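Local coordinates for bromo domain-containing protein (Trypanosoma cruzi, PDB 6NEY) that contains a bromodomain, a four-helix module that in other proteins reads acetylated lysine, and probably takes part in chromatin-linked transcription control, at residues Lys8-Glu13 with Ala115-Lys120; Gln26-Phe31 with Ala99-Arg104. All coordinates share one frame; numbering follows the deposited sequence.

Contact 1. Residues Lys8-Glu13 with Ala115-Lys120; sequences KFYPEE and AYVTKK
F9, Y10 and P11 lead into helix 12-21 of the bromodomain's four-helix bundle and pack against Y116, V117 and K120 near the far end of helix 97-124. F9 approaches that helix only distantly, but its CB lies over the centre of the Y10 ring, 3.6 Å above the plane. Y10 carries most of the contact. The Y10 side chain runs in the opposite direction to those of Y116 and K120 as it slides past them. Y116 comes over the face opposite F9, with Y116 CE2 3.4 Å from Y10 CD1; the two ring planes meet at 54°. At the ring edge, K120 CB sits 3.6 Å from Y10 CE1. Beyond it the phenol oxygen touches both methyls of V117, and a water donates to Y10 OH (2.7 Å) and to the backbone V117 O (2.8 Å), while Y10 OH is also hydrogen-bonded to V72 O. P11 is the N-cap residue of helix 12-21. Its ring meets two polar tips, Y116 OH and K120 NZ, both of which bind E14 OE1 in the first turn of that helix. The K120 chain bends at chi2 and chi3, its CG lying above the Y116 ring toward the rim; at the end of this chain K120 NZ meets P11 CD tip to tip at 4.1 Å.

Contact 2. Residues Gln26-Phe31 with Ala99-Arg104; sequences QDEGLF and ANIAER
CG1 of I101 is anti to the carbonyl carbon (chi1 -70°) and CG2 anti to the backbone N, which puts CG2 against D27 and L30; from CG1 the extended chi2 (167°) carries CD1 out to E28. L30 crosses I101 obliquely, with L30 CD2 3.6 Å from I101 CG2. The same methyl lies 3.5 Å from D27 OD1, as the two side chains slide past each other. E28 has CG between its backbone N and carbonyl carbon (chi1 61°) and is extended from there; it crosses I101 at about a right angle, with E28 OE1 3.7 Å from I101 CD1. D27 to L30 form a type I' turn, with E28 and G29 at positive phi, and D27, E28 and L30 all touch I101. F31, next along, turns the edge of its ring to A102, F31 CZ lying 3.7 Å from A102 CB. One face of this ring carries L30 CG, and F105 of the same helix, one turn beyond A102, stacks on the ring. The segment belongs to the start of the long loop after helix 12-21, the ZA loop of bromodomains. At the exposed margin a single water donates to Q26 OE1 (2.8 Å) and D27 OD1 (2.7 Å) and accepts from R104 NE (3.1 Å), lying in the plane of the guanidinium at its edge. D27 OD2 is salt-bridged to R24. The chemistry is therefore mixed: the methyls of I101 lie beside carboxylate oxygens of D27 and E28, and the apolar share comes from L30 and the F31-A102 pair. With D27 OD1 5.5 Å from R104 NE and D27 already paired with R24, the attraction between D27 and R104 is probably modest.

How the contacts relate
Contacts 1 and 2 both use helix 97-124, contact 2 its first turns and contact 1 a region near its other end. Their centres are 25 Å apart, on opposite sides of the chain's centre, and their nearest atoms stay about 13 Å apart, so neither touches the other. Along the sequence, 26-31 and 99-104 both fall between the two halves of contact 1. Helix 97-124 thus meets the lead-in to helix 12-21 in one contact and the loop that follows that helix in the other. In bromodomains acetyl-lysine is bound at the end of the bundle formed by the ZA and BC loops, so contact 2 probably lies nearer that pocket than contact 1.

Contact 1. Residues Lys8-Glu13 with Ala115-Lys120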
loop_
_atom_site.group_PDB
_atom_site.type_symbol
_atom_site.label_atom_id
_atom_site.label_comp_id
_atom_site.label_asym_id
_atom_site.label_seq_id
_atom_site.Cartn_x
_atom_site.Cartn_y
_atom_site.Cartn_z
ATOM N N LYS A 8 -2.210 18.042 -9.108
ATOM C CA LYS A 8 -1.638 16.699 -9.378
ATOM C C LYS A 8 -0.170 16.704 -8.947
ATOM O O LYS A 8 0.721 17.192 -9.707
ATOM C CB LYS A 8 -1.789 16.302 -10.840
ATOM C CG LYS A 8 -1.412 14.863 -11.095
ATOM C CD LYS A 8 -1.319 14.511 -12.552
ATOM C CE LYS A 8 -0.962 13.060 -12.742
ATOM N NZ LYS A 8 -1.486 12.534 -14.022
ATOM N N PHE A 9 0.095 16.186 -7.755
ATOM C CA PHE A 9 1.440 16.294 -7.150
ATOM C C PHE A 9 2.343 15.233 -7.776
ATOM O O PHE A 9 3.529 15.454 -7.781
ATOM C CB PHE A 9 1.388 16.133 -5.631
ATOM C CG PHE A 9 0.789 17.328 -4.938
ATOM C CD1 PHE A 9 1.554 18.456 -4.700
ATOM C CD2 PHE A 9 -0.544 17.325 -4.552
ATOM C CE1 PHE A 9 1.005 19.565 -4.075
ATOM C CE2 PHE A 9 -1.094 18.443 -3.943
ATOM C CZ PHE A 9 -0.318 19.554 -3.702
ATOM N N TYR A 10 1.804 14.113 -8.251
ATOM C CA TYR A 10 2.626 12.901 -8.474
ATOM C C TYR A 10 2.307 12.231 -9.803
ATOM O O TYR A 10 1.158 11.967 -10.123
ATOM C CB TYR A 10 2.484 11.916 -7.312
ATOM C CG TYR A 10 2.763 12.502 -5.960
ATOM C CD1 TYR A 10 3.980 13.104 -5.691
ATOM C CD2 TYR A 10 1.814 12.484 -4.957
ATOM C CE1 TYR A 10 4.261 13.645 -4.449
ATOM C CE2 TYR A 10 2.082 13.008 -3.704
ATOM C CZ TYR A 10 3.303 13.593 -3.452
ATOM O OH TYR A 10 3.581 14.145 -2.236
ATOM N N PRO A 11 3.335 11.866 -10.590
ATOM C CA PRO A 11 3.111 11.138 -11.832
ATOM C C PRO A 11 2.717 9.685 -11.518
ATOM O O PRO A 11 3.315 9.080 -10.648
ATOM C CB PRO A 11 4.434 11.201 -12.608
ATOM C CG PRO A 11 5.443 11.827 -11.658
ATOM C CD PRO A 11 4.764 12.108 -10.328
ATOM N N GLU A 12 1.696 9.164 -12.213
ATOM C CA GLU A 12 1.234 7.764 -12.019
ATOM C C GLU A 12 2.427 6.815 -12.162
ATOM O O GLU A 12 2.507 5.838 -11.396
ATOM C CB GLU A 12 0.150 7.403 -13.038
ATOM C CG GLU A 12 -1.180 8.024 -12.738
ATOM C CD GLU A 12 -1.245 9.512 -12.989
ATOM O OE1 GLU A 12 -0.456 10.029 -13.851
ATOM O OE2 GLU A 12 -2.054 10.159 -12.294
ATOM N N GLU A 13 3.348 7.091 -13.090
ATOM C CA GLU A 13 4.464 6.163 -13.370
ATOM C C GLU A 13 5.316 5.980 -12.104
ATOM O O GLU A 13 5.758 4.853 -11.819
ATOM C CB GLU A 13 5.279 6.662 -14.560
ATOM C CG GLU A 13 4.485 6.721 -15.864
ATOM C CD GLU A 13 3.684 7.986 -16.172
ATOM O OE1 GLU A 13 3.515 8.859 -15.254
ATOM O OE2 GLU A 13 3.205 8.097 -17.352
ATOM N N ALA A 115 9.821 8.959 2.371
ATOM C CA ALA A 115 11.041 9.324 1.622
ATOM C C ALA A 115 10.619 9.905 0.259
ATOM O O ALA A 115 11.205 10.928 -0.177
ATOM C CB ALA A 115 11.952 8.132 1.484
ATOM N N TYR A 116 9.565 9.341 -0.355
ATOM C CA TYR A 116 9.068 9.775 -1.690
ATOM C C TYR A 116 8.435 11.173 -1.565
ATOM O O TYR A 116 8.760 12.080 -2.347
ATOM C CB TYR A 116 8.063 8.777 -2.271
ATOM C CG TYR A 116 7.504 9.227 -3.599
ATOM C CD1 TYR A 116 8.263 9.131 -4.756
ATOM C CD2 TYR A 116 6.256 9.824 -3.692
ATOM C CE1 TYR A 116 7.788 9.598 -5.976
ATOM C CE2 TYR A 116 5.761 10.284 -4.899
ATOM C CZ TYR A 116 6.528 10.185 -6.046
ATOM O OH TYR A 116 6.015 10.648 -7.227
ATOM N N VAL A 117 7.531 11.347 -0.601
ATOM C CA VAL A 117 6.779 12.626 -0.414
ATOM C C VAL A 117 7.791 13.735 -0.088
ATOM O O VAL A 117 7.697 14.845 -0.677
ATOM C CB VAL A 117 5.683 12.450 0.651
ATOM C CG1 VAL A 117 5.068 13.768 1.099
ATOM C CG2 VAL A 117 4.605 11.508 0.120
ATOM N N THR A 118 8.801 13.413 0.708
ATOM C CA THR A 118 9.867 14.377 1.079
ATOM C C THR A 118 10.701 14.773 -0.145
ATOM O O THR A 118 10.910 15.995 -0.355
ATOM C CB THR A 118 10.735 13.835 2.215
ATOM O OG1 THR A 118 9.810 13.654 3.284
ATOM C CG2 THR A 118 11.858 14.783 2.567
ATOM N N LYS A 119 11.179 13.798 -0.912
ATOM C CA LYS A 119 11.963 14.062 -2.157
ATOM C C LYS A 119 11.177 14.980 -3.097
ATOM O O LYS A 119 11.761 16.001 -3.597
ATOM C CB LYS A 119 12.328 12.747 -2.850
ATOM C CG LYS A 119 13.474 12.862 -3.837
ATOM C CD LYS A 119 13.085 12.995 -5.274
ATOM C CE LYS A 119 14.206 13.639 -6.072
ATOM N NZ LYS A 119 14.313 13.078 -7.432
ATOM N N LYS A 120 9.907 14.658 -3.355
ATOM C CA LYS A 120 9.078 15.379 -4.345
ATOM C C LYS A 120 8.881 16.822 -3.866
ATOM O O LYS A 120 9.039 17.755 -4.676
ATOM C CB LYS A 120 7.741 14.678 -4.566
ATOM C CG LYS A 120 7.826 13.306 -5.216
ATOM C CD LYS A 120 8.485 13.253 -6.578
ATOM C CE LYS A 120 7.639 13.824 -7.695
ATOM N NZ LYS A 120 8.341 13.730 -9.002
HETATM O O HOH W 1 5.388 16.086 -1.687
#

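Contact 2. Residues Gln26-Phe31 with Ala99-Arg104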
loop_
_atom_site.group_PDB
_atom_site.type_symbol
_atom_site.label_atom_id
_atom_site.label_comp_id
_atom_site.label_asym_id
_atom_site.label_seq_id
_atom_site.Cartn_x
_atom_site.Cartn_y
_atom_site.Cartn_z
ATOM N N GLN A 26 11.074 -11.008 0.965
ATOM C CA GLN A 26 11.163 -11.443 2.388
ATOM C C GLN A 26 9.760 -11.545 3.008
ATOM O O GLN A 26 9.603 -12.258 4.027
ATOM C CB GLN A 26 12.073 -10.508 3.191
ATOM C CG GLN A 26 11.527 -9.105 3.338
ATOM C CD GLN A 26 12.324 -8.320 4.341
ATOM O OE1 GLN A 26 12.108 -8.444 5.551
ATOM N NE2 GLN A 26 13.232 -7.517 3.819
ATOM N N ASP A 27 8.762 -10.870 2.427
ATOM C CA ASP A 27 7.378 -10.817 2.976
ATOM C C ASP A 27 6.517 -11.957 2.407
ATOM O O ASP A 27 5.310 -12.025 2.773
ATOM C CB ASP A 27 6.763 -9.437 2.742
ATOM C CG ASP A 27 7.459 -8.290 3.452
ATOM O OD1 ASP A 27 8.178 -8.544 4.460
ATOM O OD2 ASP A 27 7.310 -7.149 2.968
ATOM N N GLU A 28 7.113 -12.838 1.575
ATOM C CA GLU A 28 6.549 -14.153 1.151
ATOM C C GLU A 28 5.120 -13.972 0.624
ATOM O O GLU A 28 4.256 -14.853 0.879
ATOM C CB GLU A 28 6.652 -15.246 2.222
ATOM C CG GLU A 28 5.922 -14.984 3.518
ATOM C CD GLU A 28 6.033 -16.134 4.511
ATOM O OE1 GLU A 28 7.089 -16.251 5.145
ATOM O OE2 GLU A 28 5.060 -16.929 4.635
ATOM N N GLY A 29 4.908 -12.905 -0.140
ATOM C CA GLY A 29 3.695 -12.679 -0.933
ATOM C C GLY A 29 2.503 -12.314 -0.065
ATOM O O GLY A 29 1.397 -12.317 -0.584
ATOM N N LEU A 30 2.719 -12.012 1.214
ATOM C CA LEU A 30 1.612 -11.789 2.176
ATOM C C LEU A 30 0.697 -10.678 1.648
ATOM O O LEU A 30 -0.515 -10.838 1.727
ATOM C CB LEU A 30 2.225 -11.445 3.535
ATOM C CG LEU A 30 1.281 -11.254 4.715
ATOM C CD1 LEU A 30 0.292 -12.410 4.859
ATOM C CD2 LEU A 30 2.116 -11.120 5.991
ATOM N N PHE A 31 1.257 -9.611 1.077
ATOM C CA PHE A 31 0.482 -8.429 0.634
ATOM C C PHE A 31 0.364 -8.390 -0.888
ATOM O O PHE A 31 -0.288 -7.467 -1.395
ATOM C CB PHE A 31 1.091 -7.169 1.265
ATOM C CG PHE A 31 1.065 -7.265 2.766
ATOM C CD1 PHE A 31 -0.150 -7.235 3.434
ATOM C CD2 PHE A 31 2.227 -7.482 3.492
ATOM C CE1 PHE A 31 -0.202 -7.353 4.816
ATOM C CE2 PHE A 31 2.165 -7.636 4.870
ATOM C CZ PHE A 31 0.960 -7.566 5.524
ATOM N N ALA A 99 2.231 -12.090 11.426
ATOM C CA ALA A 99 1.945 -10.802 12.094
ATOM C C ALA A 99 3.262 -10.021 12.205
ATOM O O ALA A 99 3.201 -8.795 12.017
ATOM C CB ALA A 99 1.290 -11.006 13.434
ATOM N N ASN A 100 4.386 -10.714 12.411
ATOM C CA ASN A 100 5.737 -10.078 12.505
ATOM C C ASN A 100 6.074 -9.478 11.145
ATOM O O ASN A 100 6.612 -8.378 11.090
ATOM C CB ASN A 100 6.835 -11.057 12.928
ATOM C CG ASN A 100 6.672 -11.531 14.359
ATOM O OD1 ASN A 100 5.904 -10.939 15.125
ATOM N ND2 ASN A 100 7.427 -12.558 14.723
ATOM N N ILE A 101 5.783 -10.200 10.066
ATOM C CA ILE A 101 5.988 -9.653 8.701
ATOM C C ILE A 101 5.105 -8.419 8.540
ATOM O O ILE A 101 5.582 -7.442 8.020
ATOM C CB ILE A 101 5.700 -10.707 7.621
ATOM C CG1 ILE A 101 6.780 -11.795 7.617
ATOM C CG2 ILE A 101 5.544 -10.034 6.264
ATOM C CD1 ILE A 101 6.408 -13.027 6.794
ATOM N N ALA A 102 3.825 -8.489 8.900
ATOM C CA ALA A 102 2.892 -7.357 8.685
ATOM C C ALA A 102 3.442 -6.097 9.365
ATOM O O ALA A 102 3.402 -5.007 8.729
ATOM C CB ALA A 102 1.511 -7.671 9.194
ATOM N N GLU A 103 3.917 -6.214 10.604
ATOM C CA GLU A 103 4.390 -5.019 11.370
ATOM C C GLU A 103 5.696 -4.494 10.737
ATOM O O GLU A 103 5.848 -3.249 10.613
ATOM C CB GLU A 103 4.587 -5.291 12.868
ATOM C CG GLU A 103 4.787 -3.989 13.634
ATOM C CD GLU A 103 4.874 -4.085 15.147
ATOM O OE1 GLU A 103 5.003 -5.202 15.669
ATOM O OE2 GLU A 103 4.885 -3.009 15.783
ATOM N N ARG A 104 6.588 -5.371 10.283
ATOM C CA ARG A 104 7.832 -4.892 9.621
ATOM C C ARG A 104 7.458 -4.234 8.284
ATOM O O ARG A 104 8.083 -3.204 7.904
ATOM C CB ARG A 104 8.831 -6.031 9.415
ATOM C CG ARG A 104 9.510 -6.526 10.683
ATOM C CD ARG A 104 10.658 -7.454 10.323
ATOM N NE ARG A 104 10.216 -8.646 9.616
ATOM C CZ ARG A 104 9.905 -9.816 10.175
ATOM N NH1 ARG A 104 9.533 -10.839 9.412
ATOM N NH2 ARG A 104 10.007 -9.991 11.477
HETATM O O HOH W 2 9.685 -9.190 6.641
#